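Local coordinates for protein TRAP dicarboxylate transporter, DctP subunit (Anaerococcus prevoti, PDB 4N91) that binds D-glucuronate, in both its alpha and beta forms, as the periplasmic solute-binding component of a TRAP transporter, probably delivering it for uptake, at residues Ile98-Asn110 / Ile130-Phe143. Residues are numbered along the deposited sequence; the frame is centred on the assembly and turned at random.
Sequences ILETFNDVWEIFN and IVKPIFESTREGGF
Trp106 slides its indole past Ile134, the two side chains running in opposite directions, and illustrates how one aromatic plate can join a 3-10 turn to the end of a helix. Over one face lie the Ile134 methyl CG2, a CH-pi contact 4.0 Å from the centroid of the six-membered ring, and, toward the rim, the carbonyl oxygen of Ile134; Leu99 CD1 lies over the opposite face, also toward the rim. The indole edge does polar work: NE1 donates to Thr138 OG1 at 3.0 Å, almost straight (166°) and close to the ring plane, which should fix the rotation of the plate. At the far rim, Trp106 CZ3 meets Phe135 CD1 at 3.7 Å, rim to rim. The rotation of Val105 (chi1 82°) lays CG1 against Ser137 and sends CG2 to Ile134 CD1, 3.4 Å away and tighter than usual. Farther along, Phe143 turns its edge toward the face of Phe102, planes at 72°, in an offset edge-to-face pair. A leucine in place of Trp106 would probably leave Thr138 OG1 without its N-H donor and open a gap between Leu99 and Ile134. Ile243 of strand 242-247 touches Trp106 and Phe135, placing this buried contact against the mixed sheet of the family's periplasmic-binding-protein fold.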
loop_
_atom_site.group_PDB
_atom_site.type_symbol
_atom_site.label_atom_id
_atom_site.label_comp_id
_atom_site.label_asym_id
_atom_site.label_seq_id
_atom_site.Cartn_x
_atom_site.Cartn_y
_atom_site.Cartn_z
ATOM N N ILE A 98 -6.330 -3.034 -2.527
ATOM C CA ILE A 98 -7.002 -3.738 -3.609
ATOM C C ILE A 98 -7.141 -5.235 -3.374
ATOM O O ILE A 98 -7.957 -5.891 -3.997
ATOM C CB ILE A 98 -6.376 -3.479 -5.000
ATOM C CG1 ILE A 98 -5.012 -4.133 -5.115
ATOM C CG2 ILE A 98 -6.331 -1.936 -5.329
ATOM C CD1 ILE A 98 -4.492 -4.202 -6.531
ATOM N N LEU A 99 -6.384 -5.781 -2.432
ATOM C CA LEU A 99 -6.423 -7.219 -2.201
ATOM C C LEU A 99 -7.725 -7.651 -1.542
ATOM O O LEU A 99 -8.126 -8.798 -1.674
ATOM C CB LEU A 99 -5.236 -7.674 -1.387
ATOM C CG LEU A 99 -3.896 -7.498 -2.123
ATOM C CD1 LEU A 99 -2.768 -7.944 -1.219
ATOM C CD2 LEU A 99 -3.853 -8.262 -3.431
ATOM N N GLU A 100 -8.411 -6.725 -0.877
ATOM C CA GLU A 100 -9.704 -7.038 -0.271
ATOM C C GLU A 100 -10.764 -7.475 -1.273
ATOM O O GLU A 100 -11.733 -8.083 -0.886
ATOM C CB GLU A 100 -10.212 -5.855 0.560
ATOM C CG GLU A 100 -10.556 -4.628 -0.251
ATOM C CD GLU A 100 -11.080 -3.462 0.587
ATOM O OE1 GLU A 100 -10.884 -3.441 1.832
ATOM O OE2 GLU A 100 -11.682 -2.554 -0.025
ATOM N N THR A 101 -10.579 -7.171 -2.554
ATOM C CA THR A 101 -11.516 -7.604 -3.580
ATOM C C THR A 101 -11.216 -9.032 -4.045
ATOM O O THR A 101 -12.023 -9.633 -4.728
ATOM C CB THR A 101 -11.556 -6.634 -4.798
ATOM O OG1 THR A 101 -10.290 -6.610 -5.469
ATOM C CG2 THR A 101 -11.914 -5.230 -4.348
ATOM N N PHE A 102 -10.067 -9.564 -3.642
ATOM C CA PHE A 102 -9.689 -10.938 -3.949
ATOM C C PHE A 102 -10.025 -11.878 -2.798
ATOM O O PHE A 102 -10.342 -13.044 -3.027
ATOM C CB PHE A 102 -8.193 -11.027 -4.321
ATOM C CG PHE A 102 -7.881 -10.352 -5.619
ATOM C CD1 PHE A 102 -7.692 -8.982 -5.671
ATOM C CD2 PHE A 102 -7.843 -11.071 -6.803
ATOM C CE1 PHE A 102 -7.443 -8.345 -6.889
ATOM C CE2 PHE A 102 -7.595 -10.437 -8.011
ATOM C CZ PHE A 102 -7.390 -9.083 -8.047
ATOM N N ASN A 103 -9.944 -11.378 -1.574
ATOM C CA ASN A 103 -10.420 -12.099 -0.390
ATOM C C ASN A 103 -10.715 -11.073 0.681
ATOM O O ASN A 103 -9.899 -10.189 0.950
ATOM C CB ASN A 103 -9.395 -13.099 0.121
ATOM C CG ASN A 103 -9.949 -14.041 1.179
ATOM O OD1 ASN A 103 -10.203 -13.657 2.320
ATOM N ND2 ASN A 103 -10.111 -15.301 0.803
ATOM N N ASP A 104 -11.880 -11.187 1.311
ATOM C CA ASP A 104 -12.317 -10.154 2.237
ATOM C C ASP A 104 -11.469 -10.019 3.506
ATOM O O ASP A 104 -11.532 -8.989 4.162
ATOM C CB ASP A 104 -13.797 -10.330 2.610
ATOM C CG ASP A 104 -14.080 -11.575 3.445
ATOM O OD1 ASP A 104 -13.161 -12.229 3.991
ATOM O OD2 ASP A 104 -15.282 -11.901 3.586
ATOM N N VAL A 105 -10.694 -11.035 3.876
ATOM C CA VAL A 105 -9.934 -10.925 5.106
ATOM C C VAL A 105 -8.842 -9.846 5.016
ATOM O O VAL A 105 -8.400 -9.323 6.039
ATOM C CB VAL A 105 -9.347 -12.267 5.567
ATOM C CG1 VAL A 105 -8.067 -12.594 4.843
ATOM C CG2 VAL A 105 -9.107 -12.235 7.070
ATOM N N TRP A 106 -8.420 -9.489 3.808
ATOM C CA TRP A 106 -7.413 -8.412 3.689
ATOM C C TRP A 106 -7.956 -7.067 4.190
ATOM O O TRP A 106 -7.190 -6.141 4.482
ATOM C CB TRP A 106 -6.906 -8.243 2.265
ATOM C CG TRP A 106 -6.190 -9.408 1.675
ATOM C CD1 TRP A 106 -6.743 -10.397 0.911
ATOM C CD2 TRP A 106 -4.789 -9.691 1.735
ATOM N NE1 TRP A 106 -5.782 -11.276 0.507
ATOM C CE2 TRP A 106 -4.576 -10.883 1.007
ATOM C CE3 TRP A 106 -3.693 -9.061 2.330
ATOM C CZ2 TRP A 106 -3.315 -11.449 0.852
ATOM C CZ3 TRP A 106 -2.447 -9.634 2.188
ATOM C CH2 TRP A 106 -2.268 -10.808 1.453
ATOM N N GLU A 107 -9.278 -6.965 4.290
ATOM C CA GLU A 107 -9.955 -5.758 4.774
ATOM C C GLU A 107 -9.382 -5.248 6.066
ATOM O O GLU A 107 -9.487 -4.066 6.350
ATOM C CB GLU A 107 -11.426 -6.072 5.090
ATOM C CG GLU A 107 -12.320 -6.082 3.925
ATOM C CD GLU A 107 -13.698 -6.606 4.262
ATOM O OE1 GLU A 107 -13.889 -7.341 5.291
ATOM O OE2 GLU A 107 -14.598 -6.301 3.460
ATOM N N ILE A 108 -8.857 -6.146 6.891
ATOM C CA ILE A 108 -8.390 -5.757 8.223
ATOM C C ILE A 108 -7.426 -4.559 8.197
ATOM O O ILE A 108 -7.579 -3.609 8.980
ATOM C CB ILE A 108 -7.778 -6.970 8.988
ATOM C CG1 ILE A 108 -7.358 -6.581 10.406
ATOM C CG2 ILE A 108 -6.586 -7.583 8.258
ATOM C CD1 ILE A 108 -8.475 -6.202 11.287
ATOM N N PHE A 109 -6.447 -4.598 7.305
ATOM C CA PHE A 109 -5.435 -3.525 7.277
ATOM C C PHE A 109 -5.878 -2.286 6.488
ATOM O O PHE A 109 -5.122 -1.324 6.378
ATOM C CB PHE A 109 -4.100 -4.017 6.730
ATOM C CG PHE A 109 -3.542 -5.203 7.450
ATOM C CD1 PHE A 109 -3.453 -5.228 8.833
ATOM C CD2 PHE A 109 -3.103 -6.306 6.745
ATOM C CE1 PHE A 109 -2.935 -6.333 9.471
ATOM C CE2 PHE A 109 -2.589 -7.413 7.398
ATOM C CZ PHE A 109 -2.525 -7.427 8.750
ATOM N N ASN A 110 -7.084 -2.312 5.941
ATOM C CA ASN A 110 -7.659 -1.140 5.257
ATOM C C ASN A 110 -8.557 -0.293 6.152
ATOM O O ASN A 110 -9.067 0.742 5.720
ATOM C CB ASN A 110 -8.440 -1.579 4.021
ATOM C CG ASN A 110 -7.543 -2.219 2.987
ATOM O OD1 ASN A 110 -6.355 -1.894 2.920
ATOM N ND2 ASN A 110 -8.079 -3.161 2.221
ATOM N N ILE A 130 -0.227 -12.719 13.200
ATOM C CA ILE A 130 -1.226 -11.858 12.599
ATOM C C ILE A 130 -1.189 -11.952 11.077
ATOM O O ILE A 130 -2.221 -12.139 10.466
ATOM C CB ILE A 130 -1.039 -10.383 13.030
ATOM C CG1 ILE A 130 -1.260 -10.258 14.538
ATOM C CG2 ILE A 130 -2.007 -9.468 12.270
ATOM C CD1 ILE A 130 -1.088 -8.849 15.117
ATOM N N VAL A 131 -0.021 -11.785 10.454
ATOM C CA VAL A 131 -0.011 -11.654 8.984
ATOM C C VAL A 131 -0.111 -12.985 8.234
ATOM O O VAL A 131 -0.695 -13.035 7.160
ATOM C CB VAL A 131 1.191 -10.823 8.456
ATOM C CG1 VAL A 131 1.114 -9.409 8.981
ATOM C CG2 VAL A 131 2.533 -11.478 8.820
ATOM N N LYS A 132 0.424 -14.074 8.777
ATOM C CA LYS A 132 0.449 -15.303 7.990
ATOM C C LYS A 132 -0.923 -15.817 7.551
ATOM O O LYS A 132 -1.085 -16.194 6.398
ATOM C CB LYS A 132 1.272 -16.397 8.677
ATOM C CG LYS A 132 2.580 -16.644 7.930
ATOM C CD LYS A 132 3.780 -17.000 8.811
ATOM C CE LYS A 132 5.011 -17.213 7.917
ATOM N NZ LYS A 132 6.272 -17.526 8.648
ATOM N N PRO A 133 -1.922 -15.810 8.448
ATOM C CA PRO A 133 -3.264 -16.245 8.030
ATOM C C PRO A 133 -3.860 -15.352 6.950
ATOM O O PRO A 133 -4.599 -15.839 6.088
ATOM C CB PRO A 133 -4.087 -16.134 9.314
ATOM C CG PRO A 133 -3.108 -16.223 10.383
ATOM C CD PRO A 133 -1.844 -15.600 9.897
ATOM N N ILE A 134 -3.520 -14.070 6.993
ATOM C CA ILE A 134 -3.999 -13.127 5.997
ATOM C C ILE A 134 -3.277 -13.379 4.670
ATOM O O ILE A 134 -3.914 -13.522 3.621
ATOM C CB ILE A 134 -3.771 -11.677 6.449
ATOM C CG1 ILE A 134 -4.355 -11.449 7.840
ATOM C CG2 ILE A 134 -4.377 -10.687 5.458
ATOM C CD1 ILE A 134 -5.838 -11.599 7.911
ATOM N N PHE A 135 -1.954 -13.451 4.736
ATOM C CA PHE A 135 -1.118 -13.636 3.544
ATOM C C PHE A 135 -1.440 -14.943 2.801
ATOM O O PHE A 135 -1.283 -15.031 1.586
ATOM C CB PHE A 135 0.369 -13.631 3.920
ATOM C CG PHE A 135 0.929 -12.267 4.269
ATOM C CD1 PHE A 135 0.118 -11.151 4.368
ATOM C CD2 PHE A 135 2.286 -12.121 4.489
ATOM C CE1 PHE A 135 0.665 -9.915 4.682
ATOM C CE2 PHE A 135 2.822 -10.890 4.808
ATOM C CZ PHE A 135 2.022 -9.805 4.896
ATOM N N GLU A 136 -1.898 -15.952 3.530
ATOM C CA GLU A 136 -2.200 -17.264 2.953
ATOM C C GLU A 136 -3.652 -17.422 2.515
ATOM O O GLU A 136 -4.028 -18.456 1.982
ATOM C CB GLU A 136 -1.856 -18.364 3.962
ATOM C CG GLU A 136 -0.380 -18.431 4.276
ATOM C CD GLU A 136 -0.040 -19.385 5.403
ATOM O OE1 GLU A 136 -0.934 -20.119 5.878
ATOM O OE2 GLU A 136 1.143 -19.384 5.813
ATOM N N SER A 137 -4.460 -16.395 2.732
ATOM C CA SER A 137 -5.897 -16.490 2.534
ATOM C C SER A 137 -6.302 -16.716 1.082
ATOM O O SER A 137 -7.367 -17.273 0.807
ATOM C CB SER A 137 -6.566 -15.223 3.077
ATOM O OG SER A 137 -6.256 -14.104 2.282
ATOM N N THR A 138 -5.462 -16.291 0.142
ATOM C CA THR A 138 -5.879 -16.259 -1.250
ATOM C C THR A 138 -5.147 -17.313 -2.109
ATOM O O THR A 138 -5.105 -17.227 -3.324
ATOM C CB THR A 138 -5.798 -14.824 -1.786
ATOM O OG1 THR A 138 -6.309 -13.935 -0.776
ATOM C CG2 THR A 138 -6.662 -14.667 -3.009
ATOM N N ARG A 139 -4.638 -18.360 -1.460
ATOM C CA ARG A 139 -3.962 -19.436 -2.177
ATOM C C ARG A 139 -4.845 -20.041 -3.262
ATOM O O ARG A 139 -4.381 -20.297 -4.365
ATOM C CB ARG A 139 -3.508 -20.535 -1.205
ATOM C CG ARG A 139 -2.305 -20.124 -0.380
ATOM C CD ARG A 139 -2.130 -21.020 0.849
ATOM N NE ARG A 139 -0.777 -20.887 1.386
ATOM C CZ ARG A 139 -0.312 -21.580 2.426
ATOM N NH1 ARG A 139 -1.101 -22.445 3.056
ATOM N NH2 ARG A 139 0.939 -21.407 2.835
ATOM N N GLU A 140 -6.127 -20.214 -2.966
ATOM C CA GLU A 140 -7.058 -20.770 -3.948
ATOM C C GLU A 140 -7.286 -19.811 -5.119
ATOM O O GLU A 140 -7.711 -20.219 -6.187
ATOM C CB GLU A 140 -8.393 -21.112 -3.286
ATOM C CG GLU A 140 -8.295 -22.198 -2.225
ATOM C CD GLU A 140 -8.007 -23.567 -2.810
ATOM O OE1 GLU A 140 -7.971 -23.692 -4.056
ATOM O OE2 GLU A 140 -7.818 -24.522 -2.020
ATOM N N GLY A 141 -6.984 -18.532 -4.914
ATOM C CA GLY A 141 -7.069 -17.542 -5.962
ATOM C C GLY A 141 -5.758 -17.365 -6.721
ATOM O O GLY A 141 -5.662 -16.538 -7.632
ATOM N N GLY A 142 -4.738 -18.134 -6.341
ATOM C CA GLY A 142 -3.530 -18.242 -7.126
ATOM C C GLY A 142 -2.296 -17.541 -6.561
ATOM O O GLY A 142 -1.236 -17.625 -7.156
ATOM N N PHE A 143 -2.419 -16.884 -5.416
ATOM C CA PHE A 143 -1.259 -16.205 -4.839
ATOM C C PHE A 143 -1.230 -16.182 -3.313
ATOM O O PHE A 143 -2.238 -16.412 -2.633
ATOM C CB PHE A 143 -1.160 -14.772 -5.391
ATOM C CG PHE A 143 -2.304 -13.867 -5.005
ATOM C CD1 PHE A 143 -2.291 -13.155 -3.816
ATOM C CD2 PHE A 143 -3.379 -13.681 -5.870
ATOM C CE1 PHE A 143 -3.338 -12.301 -3.475
ATOM C CE2 PHE A 143 -4.429 -12.840 -5.544
ATOM C CZ PHE A 143 -4.411 -12.131 -4.361
#